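PDB 7LKK: aminofutalosine deaminase from Helicobacter pylori, which deaminates aminofutalosine in the menaquinone pathway and probably adenosine as well, at a metal site that holds iron here. Local coordinates for residues D386-G391 against K410-L415; P150-V155 against D184-A189; L296-F301 against R343-S348. One frame throughout, in Å; residues are numbered along the deposited sequence.

Contact 1 of 3, residues D386-G391 against K410-L415; sequences DLSVFG and KEVERL
A classic beta bulge opens the antiparallel pairing of strand 387-391 with the chain leading into strand 414-417: two residues, E413 and R414, stand against the single residue V389. The carbonyl oxygen V389 O is gripped twice, by E413 N at 2.7 Å nearly along the C=O axis and by R414 N at 3.0 Å on a lone pair. V389 N returns a bond to R414 O (2.8 Å), making V389-R414 the hydrogen-bonded pair and S388-L415 the non-hydrogen-bonded one. On the face of V389 and R414, the two CB atoms lie side by side; beyond CB the arginine bends away, and R414 NH1 reaches back to E413 O, standing above the carbonyl plane, while E413 O lies in the guanidinium plane. On the side of S388, the V412 and F390 side chains cross at about a right angle. V412 CG2, anti to the backbone N, makes a CH-pi contact over one ring face, 3.8 Å from the centroid of F390, while F405 meets that ring edge-to-face. A water bridges G391 N and E411 O. Strand 387-391 also pairs with strand 69-80, so this bulged antiparallel pair joins the C-terminal strands to the sheet system of this amidohydrolase fold.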
ATOM      1  N   ASP A 386      18.371 -17.664  12.016  1.00 20.33           N
ATOM      2  CA  ASP A 386      17.351 -16.622  12.112  1.00 20.74           C
ATOM      3  C   ASP A 386      16.260 -16.980  11.108  1.00 15.52           C
ATOM      4  O   ASP A 386      16.393 -16.723   9.910  1.00 13.98           O
ATOM      5  CB  ASP A 386      17.948 -15.245  11.839  1.00 20.78           C
ATOM      6  CG  ASP A 386      19.020 -14.856  12.849  1.00 22.05           C
ATOM      7  OD1 ASP A 386      19.022 -15.401  13.974  1.00 22.77           O
ATOM      8  OD2 ASP A 386      19.866 -14.002  12.512  1.00 23.67           O
ATOM      9  N   LEU A 387      15.176 -17.579  11.596  1.00 16.06           N
ATOM     10  CA  LEU A 387      14.199 -18.218  10.726  1.00 19.04           C
ATOM     11  C   LEU A 387      12.785 -17.806  11.100  1.00 19.04           C
ATOM     12  O   LEU A 387      12.436 -17.740  12.283  1.00 18.26           O
ATOM     13  CB  LEU A 387      14.331 -19.746  10.794  1.00 19.93           C
ATOM     14  CG  LEU A 387      15.711 -20.295  10.419  1.00 22.15           C
ATOM     15  CD1 LEU A 387      15.849 -21.760  10.810  1.00 19.28           C
ATOM     16  CD2 LEU A 387      15.973 -20.104   8.932  1.00 20.49           C
ATOM     17  N   SER A 388      11.969 -17.551  10.078  1.00 19.36           N
ATOM     18  CA  SER A 388      10.560 -17.224  10.240  1.00 19.38           C
ATOM     19  C   SER A 388       9.702 -18.309   9.605  1.00 20.88           C
ATOM     20  O   SER A 388      10.072 -18.883   8.576  1.00 18.93           O
ATOM     21  CB  SER A 388      10.225 -15.873   9.598  1.00 18.59           C
ATOM     22  OG  SER A 388      10.851 -14.798  10.273  1.00 21.75           O
ATOM     23  N   VAL A 389       8.559 -18.588  10.226  1.00 24.66           N
ATOM     24  CA  VAL A 389       7.532 -19.455   9.658  1.00 23.30           C
ATOM     25  C   VAL A 389       6.223 -18.678   9.621  1.00 24.31           C
ATOM     26  O   VAL A 389       5.777 -18.156  10.650  1.00 23.58           O
ATOM     27  CB  VAL A 389       7.371 -20.757  10.466  1.00 22.93           C
ATOM     28  CG1 VAL A 389       6.237 -21.600   9.899  1.00 24.94           C
ATOM     29  CG2 VAL A 389       8.676 -21.545  10.480  1.00 22.84           C
ATOM     30  N   PHE A 390       5.616 -18.595   8.436  1.00 24.00           N
ATOM     31  CA  PHE A 390       4.332 -17.934   8.236  1.00 22.14           C
ATOM     32  C   PHE A 390       3.315 -18.966   7.770  1.00 23.91           C
ATOM     33  O   PHE A 390       3.556 -19.673   6.788  1.00 19.86           O
ATOM     34  CB  PHE A 390       4.435 -16.809   7.199  1.00 21.75           C
ATOM     35  CG  PHE A 390       5.168 -15.588   7.687  1.00 20.82           C
ATOM     36  CD1 PHE A 390       6.551 -15.535   7.660  1.00 20.24           C
ATOM     37  CD2 PHE A 390       4.468 -14.486   8.153  1.00 22.21           C
ATOM     38  CE1 PHE A 390       7.227 -14.410   8.102  1.00 21.42           C
ATOM     39  CE2 PHE A 390       5.135 -13.357   8.594  1.00 21.06           C
ATOM     40  CZ  PHE A 390       6.517 -13.319   8.568  1.00 19.99           C
ATOM     41  N   GLY A 391       2.179 -19.037   8.457  1.00 26.85           N
ATOM     42  CA  GLY A 391       1.148 -20.019   8.154  1.00 21.93           C
ATOM     43  C   GLY A 391       0.037 -19.420   7.311  1.00 25.55           C
ATOM     44  O   GLY A 391      -0.335 -18.258   7.483  1.00 21.61           O
ATOM     45  N   LYS A 410       1.133 -11.460   7.155  1.00 20.79           N
ATOM     46  CA  LYS A 410       0.880 -10.366   8.082  1.00 25.94           C
ATOM     47  C   LYS A 410       1.612 -10.542   9.402  1.00 28.23           C
ATOM     48  O   LYS A 410       2.354  -9.644   9.817  1.00 25.65           O
ATOM     49  CB  LYS A 410      -0.632 -10.210   8.314  1.00 31.24           C
ATOM     50  CG  LYS A 410      -1.280  -9.236   7.339  1.00 30.12           C
ATOM     51  CD  LYS A 410      -2.564  -9.786   6.740  1.00 43.64           C
ATOM     52  CE  LYS A 410      -3.701  -9.771   7.743  1.00 40.45           C
ATOM     53  NZ  LYS A 410      -4.970 -10.266   7.141  1.00 39.01           N
ATOM     54  N   GLU A 411       1.433 -11.677  10.078  1.00 27.06           N
ATOM     55  CA  GLU A 411       2.089 -11.938  11.351  1.00 26.82           C
ATOM     56  C   GLU A 411       2.787 -13.288  11.296  1.00 24.97           C
ATOM     57  O   GLU A 411       2.254 -14.250  10.736  1.00 25.39           O
ATOM     58  CB  GLU A 411       1.088 -11.917  12.514  1.00 30.74           C
ATOM     59  CG  GLU A 411       1.718 -12.179  13.877  1.00 28.49           C
ATOM     60  CD  GLU A 411       0.880 -11.646  15.025  1.00 37.17           C
ATOM     61  OE1 GLU A 411       0.251 -10.579  14.857  1.00 41.69           O
ATOM     62  OE2 GLU A 411       0.851 -12.293  16.093  1.00 39.07           O
ATOM     63  N   VAL A 412       3.982 -13.354  11.885  1.00 21.22           N
ATOM     64  CA  VAL A 412       4.758 -14.584  11.853  1.00 22.42           C
ATOM     65  C   VAL A 412       4.157 -15.603  12.817  1.00 22.98           C
ATOM     66  O   VAL A 412       3.603 -15.256  13.869  1.00 26.71           O
ATOM     67  CB  VAL A 412       6.237 -14.294  12.173  1.00 25.18           C
ATOM     68  CG1 VAL A 412       6.462 -14.145  13.675  1.00 25.90           C
ATOM     69  CG2 VAL A 412       7.133 -15.372  11.589  1.00 24.27           C
ATOM     70  N   GLU A 413       4.243 -16.878  12.438  1.00 23.66           N
ATOM     71  CA  GLU A 413       3.756 -17.970  13.271  1.00 25.39           C
ATOM     72  C   GLU A 413       4.853 -18.532  14.166  1.00 29.00           C
ATOM     73  O   GLU A 413       4.593 -18.889  15.319  1.00 29.36           O
ATOM     74  CB  GLU A 413       3.179 -19.081  12.393  1.00 27.43           C
ATOM     75  CG  GLU A 413       2.300 -20.070  13.136  1.00 34.94           C
ATOM     76  CD  GLU A 413       1.927 -21.268  12.283  1.00 37.90           C
ATOM     77  OE1 GLU A 413       2.224 -21.250  11.070  1.00 35.56           O
ATOM     78  OE2 GLU A 413       1.339 -22.227  12.826  1.00 42.59           O
ATOM     79  N   ARG A 414       6.074 -18.619  13.648  1.00 24.22           N
ATOM     80  CA  ARG A 414       7.240 -18.982  14.438  1.00 26.45           C
ATOM     81  C   ARG A 414       8.388 -18.063  14.062  1.00 25.16           C
ATOM     82  O   ARG A 414       8.629 -17.809  12.878  1.00 21.06           O
ATOM     83  CB  ARG A 414       7.654 -20.444  14.216  1.00 25.01           C
ATOM     84  CG  ARG A 414       6.650 -21.459  14.718  1.00 28.96           C
ATOM     85  CD  ARG A 414       6.585 -21.466  16.236  1.00 33.33           C
ATOM     86  NE  ARG A 414       5.829 -22.607  16.745  1.00 41.83           N
ATOM     87  CZ  ARG A 414       4.504 -22.707  16.707  1.00 35.99           C
ATOM     88  NH1 ARG A 414       3.772 -21.733  16.184  1.00 39.45           N
ATOM     89  NH2 ARG A 414       3.907 -23.786  17.195  1.00 41.08           N
ATOM     90  N   LEU A 415       9.089 -17.562  15.073  1.00 21.29           N
ATOM     91  CA  LEU A 415      10.299 -16.780  14.869  1.00 26.36           C
ATOM     92  C   LEU A 415      11.403 -17.392  15.713  1.00 18.48           C
ATOM     93  O   LEU A 415      11.265 -17.497  16.937  1.00 21.98           O
ATOM     94  CB  LEU A 415      10.084 -15.307  15.236  1.00 21.71           C
ATOM     95  CG  LEU A 415      11.285 -14.385  15.010  1.00 22.00           C
ATOM     96  CD1 LEU A 415      11.727 -14.415  13.554  1.00 23.35           C
ATOM     97  CD2 LEU A 415      10.966 -12.962  15.447  1.00 26.08           C
TER
HETATM   98  O   HOH W   1       1.568 -16.720  10.241  1.00 21.71           O

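Contact 2 of 3, residues P150-V155 against D184-A189; sequences PLNAVV and DQKLKA
Two neighbouring parallel strands of the amidohydrolase TIM barrel, 152-159 and 187-193, meet here at their N-terminal ends as the outer members of a beta-alpha-beta unit whose helix is 166-180. Their short segments run 4.8 Å apart at an angle of 13°. A153 sits opposite L187 and bonds to the residues flanking it: A153 N gives to K186 O at 2.8 Å and A153 O receives K188 N at 2.9 Å, both nearly straight. V155 N then reaches K188 O at 3.0 Å, almost along the C=O axis. On the face carrying A153, V155 and L187, the leucine has CG anti to its backbone N (chi1 -177°), which brings CD1 over A153 CB and against V155 CG2, 3.6 Å from the latter; helices 143-147 and 166-180 cover this side. On the other face V154 and K188 lie side by side, and V154 CG2 touches K188 CE, the aliphatic part of a chain bent at chi3 whose NZ is bonded to L372 O. The iron and the inhibitor lie farther along the barrel, the inhibitor about 12 Å from the side chain of V155. An Asx turn leads into the second strand: D184 OD1 accepts from K186 N at 2.8 Å, the donor standing 40° out of the carboxylate plane.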
ATOM      1  N   PRO A 150      15.210  -9.522  21.704  1.00 31.41           N
ATOM      2  CA  PRO A 150      15.946 -10.571  20.983  1.00 28.13           C
ATOM      3  C   PRO A 150      16.449 -10.145  19.612  1.00 24.34           C
ATOM      4  O   PRO A 150      17.087 -10.954  18.931  1.00 26.54           O
ATOM      5  CB  PRO A 150      14.907 -11.697  20.860  1.00 28.86           C
ATOM      6  CG  PRO A 150      13.598 -11.012  20.917  1.00 26.91           C
ATOM      7  CD  PRO A 150      13.775  -9.825  21.822  1.00 29.67           C
ATOM      8  N   LEU A 151      16.197  -8.905  19.201  1.00 28.99           N
ATOM      9  CA  LEU A 151      16.610  -8.436  17.885  1.00 26.69           C
ATOM     10  C   LEU A 151      18.126  -8.321  17.781  1.00 25.06           C
ATOM     11  O   LEU A 151      18.803  -7.916  18.731  1.00 26.68           O
ATOM     12  CB  LEU A 151      15.978  -7.076  17.588  1.00 27.83           C
ATOM     13  CG  LEU A 151      14.519  -7.034  17.140  1.00 29.44           C
ATOM     14  CD1 LEU A 151      13.995  -5.606  17.185  1.00 30.33           C
ATOM     15  CD2 LEU A 151      14.378  -7.614  15.743  1.00 25.30           C
ATOM     16  N   ASN A 152      18.660  -8.688  16.618  1.00 26.41           N
ATOM     17  CA  ASN A 152      20.008  -8.273  16.252  1.00 24.18           C
ATOM     18  C   ASN A 152      19.982  -6.795  15.880  1.00 23.13           C
ATOM     19  O   ASN A 152      19.156  -6.367  15.069  1.00 21.42           O
ATOM     20  CB  ASN A 152      20.536  -9.100  15.082  1.00 21.67           C
ATOM     21  CG  ASN A 152      20.526 -10.589  15.363  1.00 28.91           C
ATOM     22  OD1 ASN A 152      21.123 -11.056  16.333  1.00 30.54           O
ATOM     23  ND2 ASN A 152      19.845 -11.347  14.508  1.00 25.89           N
ATOM     24  N   ALA A 153      20.869  -6.010  16.482  1.00 22.82           N
ATOM     25  CA  ALA A 153      20.836  -4.564  16.316  1.00 18.77           C
ATOM     26  C   ALA A 153      22.187  -4.047  15.848  1.00 21.38           C
ATOM     27  O   ALA A 153      23.217  -4.337  16.468  1.00 23.33           O
ATOM     28  CB  ALA A 153      20.433  -3.870  17.621  1.00 28.34           C
ATOM     29  N   VAL A 154      22.177  -3.293  14.754  1.00 20.66           N
ATOM     30  CA  VAL A 154      23.303  -2.466  14.342  1.00 18.65           C
ATOM     31  C   VAL A 154      22.870  -1.018  14.527  1.00 22.77           C
ATOM     32  O   VAL A 154      22.061  -0.498  13.747  1.00 19.37           O
ATOM     33  CB  VAL A 154      23.726  -2.738  12.894  1.00 17.93           C
ATOM     34  CG1 VAL A 154      24.880  -1.826  12.501  1.00 18.19           C
ATOM     35  CG2 VAL A 154      24.114  -4.197  12.720  1.00 21.95           C
ATOM     36  N   VAL A 155      23.394  -0.365  15.559  1.00 19.61           N
ATOM     37  CA  VAL A 155      22.979   0.990  15.905  1.00 19.51           C
ATOM     38  C   VAL A 155      23.947   1.968  15.249  1.00 20.38           C
ATOM     39  O   VAL A 155      25.136   1.999  15.581  1.00 20.91           O
ATOM     40  CB  VAL A 155      22.916   1.197  17.422  1.00 22.79           C
ATOM     41  CG1 VAL A 155      22.717   2.670  17.744  1.00 18.04           C
ATOM     42  CG2 VAL A 155      21.789   0.368  18.015  1.00 24.42           C
ATOM     43  N   ASP A 184      27.784  -6.218  22.100  1.00 32.67           N
ATOM     44  CA  ASP A 184      27.837  -7.625  22.478  1.00 31.61           C
ATOM     45  C   ASP A 184      27.544  -8.451  21.228  1.00 28.66           C
ATOM     46  O   ASP A 184      27.679  -7.964  20.103  1.00 28.22           O
ATOM     47  CB  ASP A 184      26.873  -7.914  23.646  1.00 32.34           C
ATOM     48  CG  ASP A 184      25.439  -7.482  23.362  1.00 33.24           C
ATOM     49  OD1 ASP A 184      25.032  -7.424  22.181  1.00 28.98           O
ATOM     50  OD2 ASP A 184      24.706  -7.203  24.335  1.00 36.95           O
ATOM     51  N   GLN A 185      27.143  -9.708  21.426  1.00 30.21           N
ATOM     52  CA  GLN A 185      26.855 -10.576  20.291  1.00 34.99           C
ATOM     53  C   GLN A 185      25.604 -10.150  19.532  1.00 34.88           C
ATOM     54  O   GLN A 185      25.411 -10.584  18.391  1.00 31.04           O
ATOM     55  CB  GLN A 185      26.709 -12.022  20.764  1.00 31.38           C
ATOM     56  CG  GLN A 185      28.022 -12.670  21.156  1.00 32.85           C
ATOM     57  CD  GLN A 185      27.830 -13.869  22.059  1.00 33.07           C
ATOM     58  OE1 GLN A 185      27.018 -14.749  21.774  1.00 35.77           O
ATOM     59  NE2 GLN A 185      28.577 -13.912  23.156  1.00 33.72           N
ATOM     60  N   LYS A 186      24.752  -9.321  20.139  1.00 28.19           N
ATOM     61  CA  LYS A 186      23.528  -8.850  19.506  1.00 30.30           C
ATOM     62  C   LYS A 186      23.557  -7.374  19.136  1.00 29.11           C
ATOM     63  O   LYS A 186      22.628  -6.906  18.467  1.00 26.92           O
ATOM     64  CB  LYS A 186      22.318  -9.113  20.414  1.00 32.07           C
ATOM     65  CG  LYS A 186      21.971 -10.583  20.579  1.00 34.97           C
ATOM     66  CD  LYS A 186      20.474 -10.775  20.750  1.00 36.28           C
ATOM     67  CE  LYS A 186      20.007 -10.272  22.106  1.00 39.85           C
ATOM     68  NZ  LYS A 186      20.336 -11.233  23.192  1.00 44.33           N
ATOM     69  N   LEU A 187      24.577  -6.627  19.553  1.00 22.84           N
ATOM     70  CA  LEU A 187      24.643  -5.192  19.307  1.00 24.16           C
ATOM     71  C   LEU A 187      25.974  -4.855  18.655  1.00 25.43           C
ATOM     72  O   LEU A 187      27.035  -5.090  19.244  1.00 27.06           O
ATOM     73  CB  LEU A 187      24.470  -4.395  20.604  1.00 25.97           C
ATOM     74  CG  LEU A 187      24.464  -2.877  20.413  1.00 29.60           C
ATOM     75  CD1 LEU A 187      23.467  -2.495  19.338  1.00 26.14           C
ATOM     76  CD2 LEU A 187      24.157  -2.152  21.715  1.00 30.77           C
ATOM     77  N   LYS A 188      25.914  -4.305  17.446  1.00 19.67           N
ATOM     78  CA  LYS A 188      27.078  -3.786  16.744  1.00 24.44           C
ATOM     79  C   LYS A 188      26.968  -2.271  16.658  1.00 22.03           C
ATOM     80  O   LYS A 188      25.921  -1.741  16.273  1.00 18.97           O
ATOM     81  CB  LYS A 188      27.194  -4.393  15.343  1.00 24.84           C
ATOM     82  CG  LYS A 188      28.274  -3.755  14.479  1.00 24.89           C
ATOM     83  CD  LYS A 188      28.747  -4.693  13.376  1.00 27.64           C
ATOM     84  CE  LYS A 188      27.590  -5.158  12.507  1.00 25.72           C
ATOM     85  NZ  LYS A 188      28.022  -6.130  11.461  1.00 28.67           N
ATOM     86  N   ALA A 189      28.041  -1.577  17.023  1.00 25.26           N
ATOM     87  CA  ALA A 189      28.066  -0.124  16.965  1.00 22.49           C
ATOM     88  C   ALA A 189      28.512   0.339  15.585  1.00 20.49           C
ATOM     89  O   ALA A 189      29.460  -0.203  15.009  1.00 24.91           O
ATOM     90  CB  ALA A 189      28.994   0.448  18.037  1.00 22.05           C
TER

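Contact 3 of 3, residues L296-F301 against R343-S348; sequences LITCPF and RAFLLS
Two phenylalanine rings are met at their edges: P300 CG approaches the F345 ring near its plane, and A344 CB does the same at the F301 ring, 4.0 Å from F301 CD2. T298 CG2 comes obliquely to F345 CE1, also at 4.0 Å, from the crowded position between its own backbone N and carbonyl carbon. F345 holds CG anti to its backbone N (chi1 -177°), which places the ring beside T298 of strand 294-298, where V325 of the next strand and helix 353-364 add to its surroundings. P300 opens helix 300-305 just after the N-cap position at C299. Its CG rests 3.8 Å from F345 CB, and its CB lies 3.8 Å from S348 OG. That hydroxyl donates to A344 O at 2.7 Å, one turn back in its own helix, so its polar need is met while its flank packs on the proline. A344 and L347 pack on L347 and A344 of the second subunit, so helix 338-348 serves both barrel and dimer interface. F301 lies about 7 Å, side chain to side chain, from the iron ligand D328: a strand-to-helix turn of a TIM barrel, backed by a helix, near the metal site.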
ATOM      1  N   LEU A 296      22.635   0.395  -1.475  1.00 20.37           N
ATOM      2  CA  LEU A 296      21.484   1.274  -1.623  1.00 20.86           C
ATOM      3  C   LEU A 296      20.318   0.762  -0.784  1.00 19.82           C
ATOM      4  O   LEU A 296      19.953  -0.414  -0.865  1.00 15.87           O
ATOM      5  CB  LEU A 296      21.070   1.374  -3.089  1.00 20.37           C
ATOM      6  CG  LEU A 296      22.092   1.977  -4.054  1.00 24.05           C
ATOM      7  CD1 LEU A 296      21.438   2.276  -5.391  1.00 23.66           C
ATOM      8  CD2 LEU A 296      22.716   3.235  -3.467  1.00 16.47           C
ATOM      9  N   ILE A 297      19.740   1.649   0.021  1.00 13.11           N
ATOM     10  CA  ILE A 297      18.572   1.343   0.839  1.00 17.60           C
ATOM     11  C   ILE A 297      17.409   2.173   0.321  1.00 17.22           C
ATOM     12  O   ILE A 297      17.547   3.386   0.117  1.00 16.44           O
ATOM     13  CB  ILE A 297      18.831   1.628   2.329  1.00 19.06           C
ATOM     14  CG1 ILE A 297      20.206   1.099   2.756  1.00 18.11           C
ATOM     15  CG2 ILE A 297      17.720   1.029   3.184  1.00 19.41           C
ATOM     16  CD1 ILE A 297      20.335  -0.407   2.713  1.00 20.38           C
ATOM     17  N   THR A 298      16.269   1.528   0.102  1.00 16.10           N
ATOM     18  CA  THR A 298      15.092   2.203  -0.424  1.00 19.22           C
ATOM     19  C   THR A 298      13.944   2.117   0.575  1.00 18.18           C
ATOM     20  O   THR A 298      13.723   1.075   1.200  1.00 21.43           O
ATOM     21  CB  THR A 298      14.681   1.620  -1.786  1.00 20.74           C
ATOM     22  OG1 THR A 298      13.637   2.418  -2.356  1.00 17.57           O
ATOM     23  CG2 THR A 298      14.222   0.168  -1.662  1.00 20.01           C
ATOM     24  N   CYS A 299      13.230   3.229   0.739  1.00 17.86           N
ATOM     25  CA  CYS A 299      12.114   3.333   1.678  1.00 16.93           C
ATOM     26  C   CYS A 299      10.904   3.840   0.911  1.00 15.73           C
ATOM     27  O   CYS A 299      10.671   5.056   0.827  1.00 16.59           O
ATOM     28  CB  CYS A 299      12.463   4.250   2.849  1.00 19.03           C
ATOM     29  SG  CYS A 299      14.012   3.831   3.702  1.00 20.25           S
ATOM     30  N   PRO A 300      10.098   2.939   0.334  1.00 13.40           N
ATOM     31  CA  PRO A 300       9.032   3.384  -0.585  1.00 16.38           C
ATOM     32  C   PRO A 300       7.986   4.292   0.047  1.00 14.64           C
ATOM     33  O   PRO A 300       7.585   5.281  -0.580  1.00 14.30           O
ATOM     34  CB  PRO A 300       8.413   2.064  -1.080  1.00 16.34           C
ATOM     35  CG  PRO A 300       8.904   1.003  -0.156  1.00 13.42           C
ATOM     36  CD  PRO A 300      10.227   1.471   0.374  1.00 21.02           C
ATOM     37  N   PHE A 301       7.507   3.981   1.254  1.00 13.74           N
ATOM     38  CA  PHE A 301       6.442   4.797   1.831  1.00 16.44           C
ATOM     39  C   PHE A 301       6.959   6.170   2.244  1.00 18.90           C
ATOM     40  O   PHE A 301       6.296   7.186   2.006  1.00 17.44           O
ATOM     41  CB  PHE A 301       5.804   4.081   3.022  1.00 18.87           C
ATOM     42  CG  PHE A 301       4.353   4.421   3.225  1.00 23.75           C
ATOM     43  CD1 PHE A 301       3.984   5.537   3.959  1.00 20.28           C
ATOM     44  CD2 PHE A 301       3.357   3.631   2.673  1.00 23.93           C
ATOM     45  CE1 PHE A 301       2.650   5.856   4.145  1.00 23.84           C
ATOM     46  CE2 PHE A 301       2.020   3.944   2.854  1.00 28.52           C
ATOM     47  CZ  PHE A 301       1.665   5.057   3.589  1.00 22.45           C
ATOM     48  N   ARG A 343       4.732  -4.546   0.602  1.00 14.45           N
ATOM     49  CA  ARG A 343       3.548  -4.365  -0.232  1.00 16.51           C
ATOM     50  C   ARG A 343       3.492  -2.958  -0.812  1.00 18.22           C
ATOM     51  O   ARG A 343       3.094  -2.773  -1.968  1.00 16.22           O
ATOM     52  CB  ARG A 343       2.283  -4.673   0.570  1.00 19.40           C
ATOM     53  CG  ARG A 343       2.031  -6.164   0.759  1.00 19.03           C
ATOM     54  CD  ARG A 343       0.726  -6.421   1.486  1.00 18.58           C
ATOM     55  NE  ARG A 343       0.833  -6.168   2.920  1.00 18.27           N
ATOM     56  CZ  ARG A 343       1.241  -7.067   3.811  1.00 21.30           C
ATOM     57  NH1 ARG A 343       1.587  -8.288   3.418  1.00 19.87           N
ATOM     58  NH2 ARG A 343       1.305  -6.744   5.095  1.00 23.42           N
ATOM     59  N   ALA A 344       3.886  -1.949  -0.028  1.00 18.46           N
ATOM     60  CA  ALA A 344       4.000  -0.604  -0.580  1.00 16.02           C
ATOM     61  C   ALA A 344       5.032  -0.571  -1.697  1.00 15.68           C
ATOM     62  O   ALA A 344       4.838   0.100  -2.717  1.00 15.48           O
ATOM     63  CB  ALA A 344       4.367   0.394   0.521  1.00 16.87           C
ATOM     64  N   PHE A 345       6.129  -1.311  -1.521  1.00 15.02           N
ATOM     65  CA  PHE A 345       7.162  -1.418  -2.547  1.00 16.07           C
ATOM     66  C   PHE A 345       6.591  -1.985  -3.843  1.00 18.13           C
ATOM     67  O   PHE A 345       6.891  -1.487  -4.935  1.00 17.20           O
ATOM     68  CB  PHE A 345       8.301  -2.292  -2.009  1.00 16.60           C
ATOM     69  CG  PHE A 345       9.471  -2.440  -2.940  1.00 16.29           C
ATOM     70  CD1 PHE A 345      10.400  -1.423  -3.081  1.00 17.59           C
ATOM     71  CD2 PHE A 345       9.665  -3.621  -3.643  1.00 19.68           C
ATOM     72  CE1 PHE A 345      11.491  -1.570  -3.926  1.00 17.67           C
ATOM     73  CE2 PHE A 345      10.747  -3.774  -4.488  1.00 17.76           C
ATOM     74  CZ  PHE A 345      11.662  -2.747  -4.629  1.00 21.05           C
ATOM     75  N   LEU A 346       5.757  -3.023  -3.740  1.00 16.79           N
ATOM     76  CA  LEU A 346       5.136  -3.595  -4.932  1.00 16.68           C
ATOM     77  C   LEU A 346       4.252  -2.574  -5.638  1.00 19.60           C
ATOM     78  O   LEU A 346       4.176  -2.555  -6.871  1.00 18.36           O
ATOM     79  CB  LEU A 346       4.332  -4.839  -4.559  1.00 18.92           C
ATOM     80  CG  LEU A 346       5.112  -6.008  -3.956  1.00 18.30           C
ATOM     81  CD1 LEU A 346       4.173  -7.163  -3.625  1.00 18.85           C
ATOM     82  CD2 LEU A 346       6.227  -6.468  -4.893  1.00 18.27           C
ATOM     83  N   LEU A 347       3.579  -1.713  -4.871  1.00 19.49           N
ATOM     84  CA  LEU A 347       2.694  -0.714  -5.452  1.00 18.07           C
ATOM     85  C   LEU A 347       3.443   0.477  -6.035  1.00 21.10           C
ATOM     86  O   LEU A 347       2.882   1.194  -6.870  1.00 21.49           O
ATOM     87  CB  LEU A 347       1.701  -0.219  -4.399  1.00 20.22           C
ATOM     88  CG  LEU A 347       0.706  -1.250  -3.864  1.00 20.73           C
ATOM     89  CD1 LEU A 347      -0.024  -0.701  -2.652  1.00 22.89           C
ATOM     90  CD2 LEU A 347      -0.278  -1.655  -4.951  1.00 20.50           C
ATOM     91  N   SER A 348       4.694   0.692  -5.633  1.00 20.32           N
ATOM     92  CA  SER A 348       5.434   1.899  -5.976  1.00 21.94           C
ATOM     93  C   SER A 348       6.270   1.765  -7.242  1.00 21.70           C
ATOM     94  O   SER A 348       6.888   2.749  -7.659  1.00 23.40           O
ATOM     95  CB  SER A 348       6.348   2.298  -4.810  1.00 17.94           C
ATOM     96  OG  SER A 348       5.596   2.511  -3.627  1.00 17.77           O
TER

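Followed from the N terminus, the three contacts close in series, none nested in or crossing another. Contact 2 comes first and closes a loop through helix 166-180, binding adjacent barrel strands. Contact 3 follows on the other side of the chain's centre, its loop running through strand 323-325 and the iron ligand D328 before helix 338-348 returns to the turn after strand 294-298. Contact 1 is last, closing over helix 401-408 and tying the C-terminal strands to strand 69-80, which carries the iron ligand H79. It touches both others: D386 OD2 makes a weak hydrogen bond to N152 ND2, and K410 packs near R343. Contacts 2 and 3 stay about 11 Å apart at their nearest atoms.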